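Local coordinates for kinesin-like protein (PDB 5X3E) that probably works as a kinesin-6 motor, using ATP hydrolysis in its P-loop motor domain to drive movement along microtubules, at residues S165-T169 with D249-Y255. Numbering follows the deposited sequence.
Sequences SALNT and DRQQQMY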
loop_
_atom_site.group_PDB
_atom_site.type_symbol
_atom_site.label_atom_id
_atom_site.label_comp_id
_atom_site.label_asym_id
_atom_site.label_seq_id
_atom_site.Cartn_x
_atom_site.Cartn_y
_atom_site.Cartn_z
ATOM N N SER A 165 18.755 -4.143 -9.780
ATOM C CA SER A 165 20.167 -3.791 -9.765
ATOM C C SER A 165 20.387 -2.666 -8.761
ATOM O O SER A 165 19.443 -2.148 -8.156
ATOM C CB SER A 165 20.659 -3.397 -11.158
ATOM O OG SER A 165 19.951 -2.272 -11.641
ATOM N N ALA A 166 21.651 -2.274 -8.608
ATOM C CA ALA A 166 22.052 -1.373 -7.535
ATOM C C ALA A 166 21.276 -0.061 -7.577
ATOM O O ALA A 166 20.850 0.406 -8.638
ATOM C CB ALA A 166 23.550 -1.085 -7.620
ATOM N N LEU A 167 21.095 0.528 -6.395
ATOM C CA LEU A 167 20.486 1.849 -6.237
ATOM C C LEU A 167 19.109 1.913 -6.894
ATOM O O LEU A 167 18.804 2.817 -7.677
ATOM C CB LEU A 167 21.409 2.942 -6.779
ATOM C CG LEU A 167 22.705 3.137 -5.991
ATOM C CD1 LEU A 167 23.643 4.097 -6.694
ATOM C CD2 LEU A 167 22.386 3.638 -4.591
ATOM N N ASN A 168 18.275 0.922 -6.569
ATOM C CA ASN A 168 16.847 0.953 -6.883
ATOM C C ASN A 168 16.595 1.046 -8.392
ATOM O O ASN A 168 15.793 1.856 -8.861
ATOM C CB ASN A 168 16.172 2.111 -6.140
ATOM C CG ASN A 168 14.657 2.028 -6.166
ATOM O OD1 ASN A 168 14.072 0.958 -5.965
ATOM N ND2 ASN A 168 14.013 3.161 -6.428
ATOM N N THR A 169 17.294 0.205 -9.161
ATOM C CA THR A 169 17.161 0.175 -10.616
ATOM C C THR A 169 16.854 -1.249 -11.082
ATOM O O THR A 169 16.822 -2.196 -10.287
ATOM C CB THR A 169 18.424 0.714 -11.307
ATOM O OG1 THR A 169 19.563 -0.065 -10.918
ATOM C CG2 THR A 169 18.669 2.180 -10.968
ATOM N N ASP A 249 16.962 7.582 -4.494
ATOM C CA ASP A 249 17.807 7.234 -5.625
ATOM C C ASP A 249 18.113 8.486 -6.446
ATOM O O ASP A 249 17.795 9.611 -6.049
ATOM C CB ASP A 249 17.161 6.133 -6.480
ATOM C CG ASP A 249 15.784 6.515 -7.026
ATOM O OD1 ASP A 249 15.479 7.720 -7.173
ATOM O OD2 ASP A 249 15.003 5.585 -7.331
ATOM N N ARG A 250 18.751 8.299 -7.606
ATOM C CA ARG A 250 19.122 9.441 -8.434
ATOM C C ARG A 250 17.915 10.174 -8.993
ATOM O O ARG A 250 18.020 11.371 -9.291
ATOM C CB ARG A 250 20.054 9.002 -9.563
ATOM C CG ARG A 250 21.401 8.585 -9.026
ATOM C CD ARG A 250 22.522 8.649 -10.046
ATOM N NE ARG A 250 23.816 8.577 -9.367
ATOM C CZ ARG A 250 24.383 7.451 -8.945
ATOM N NH1 ARG A 250 23.780 6.288 -9.134
ATOM N NH2 ARG A 250 25.555 7.487 -8.332
ATOM N N GLN A 251 16.777 9.496 -9.119
ATOM C CA GLN A 251 15.520 10.114 -9.526
ATOM C C GLN A 251 14.818 10.813 -8.367
ATOM O O GLN A 251 13.702 11.304 -8.543
ATOM C CB GLN A 251 14.590 9.051 -10.122
ATOM C CG GLN A 251 15.189 8.172 -11.222
ATOM C CD GLN A 251 15.202 8.839 -12.590
ATOM O OE1 GLN A 251 15.925 9.808 -12.814
ATOM N NE2 GLN A 251 14.386 8.323 -13.511
ATOM N N GLN A 252 15.473 10.883 -7.206
ATOM C CA GLN A 252 14.937 11.441 -5.968
ATOM C C GLN A 252 13.773 10.626 -5.409
ATOM O O GLN A 252 13.041 11.108 -4.540
ATOM C CB GLN A 252 14.525 12.908 -6.142
ATOM C CG GLN A 252 15.703 13.814 -6.443
ATOM C CD GLN A 252 16.763 13.768 -5.357
ATOM O OE1 GLN A 252 16.448 13.703 -4.168
ATOM N NE2 GLN A 252 18.028 13.796 -5.764
ATOM N N GLN A 253 13.604 9.392 -5.873
ATOM C CA GLN A 253 12.537 8.517 -5.401
ATOM C C GLN A 253 12.961 7.763 -4.148
ATOM O O GLN A 253 14.081 7.252 -4.066
ATOM C CB GLN A 253 12.141 7.518 -6.488
ATOM C CG GLN A 253 11.503 8.148 -7.708
ATOM C CD GLN A 253 10.102 8.657 -7.420
ATOM O OE1 GLN A 253 9.273 7.940 -6.853
ATOM N NE2 GLN A 253 9.828 9.895 -7.815
ATOM N N MET A 254 12.055 7.684 -3.177
ATOM C CA MET A 254 12.351 6.986 -1.935
ATOM C C MET A 254 12.356 5.474 -2.154
ATOM O O MET A 254 11.623 4.942 -2.989
ATOM C CB MET A 254 11.325 7.354 -0.868
ATOM C CG MET A 254 11.370 8.817 -0.464
ATOM S SD MET A 254 12.986 9.303 0.159
ATOM C CE MET A 254 13.298 10.689 -0.916
ATOM N N TYR A 255 13.211 4.784 -1.403
ATOM C CA TYR A 255 13.232 3.327 -1.418
ATOM C C TYR A 255 13.941 2.826 -0.164
ATOM O O TYR A 255 14.569 3.590 0.573
ATOM C CB TYR A 255 13.905 2.773 -2.685
ATOM C CG TYR A 255 15.419 2.897 -2.738
ATOM C CD1 TYR A 255 16.235 1.786 -2.536
ATOM C CD2 TYR A 255 16.032 4.121 -2.994
ATOM C CE1 TYR A 255 17.624 1.889 -2.586
ATOM C CE2 TYR A 255 17.423 4.237 -3.048
ATOM C CZ TYR A 255 18.212 3.117 -2.843
ATOM O OH TYR A 255 19.583 3.222 -2.898
#
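Asp249 opens the segment 249-255 with a carboxylate that serves two partners. Its OD2 accepts a hydrogen bond from ND2 of Asn168 at 2.8 Å, while its OD1 takes the backbone N of Gln253, also at 2.8 Å, so one short acidic side chain braces its own loop and holds the facing hairpin tip. Exposed Arg250 follows; its aliphatic stem carries NH1 into van der Waals contact with CD1 of Leu167 at 3.3 Å, and the side chain lies about 3 Å from a bound sulfate ion, probably from the crystallisation liquor. From Asp249 to Gln252 the chain makes a type I turn, closed by Gln252 N to Asp249 O at 2.9 Å. This beta-hairpin connection joins strand 243-248 to the antiparallel strand 254-256 at the margin of the large sheet of the kinesin motor domain. The opposing segment 165-169 is likewise a hairpin tip, where Leu167 and Asn168 both adopt left-handed backbone angles; asparagine accepts these readily, whereas leucine suits its place through the nonpolar side chain laid against Arg250 and Tyr255. O of Gln252 and N of Met254 hydrogen-bond to the side chain of Asn397, which ties this loop to helix 396-399. Tyr255, back in the strand, offers a flat ring: CB of Asn168 sits over its face in a CH-pi contact, 3.5 Å from the centroid, and OH of Tyr255 approaches CD2 of Leu167 to 3.3 Å.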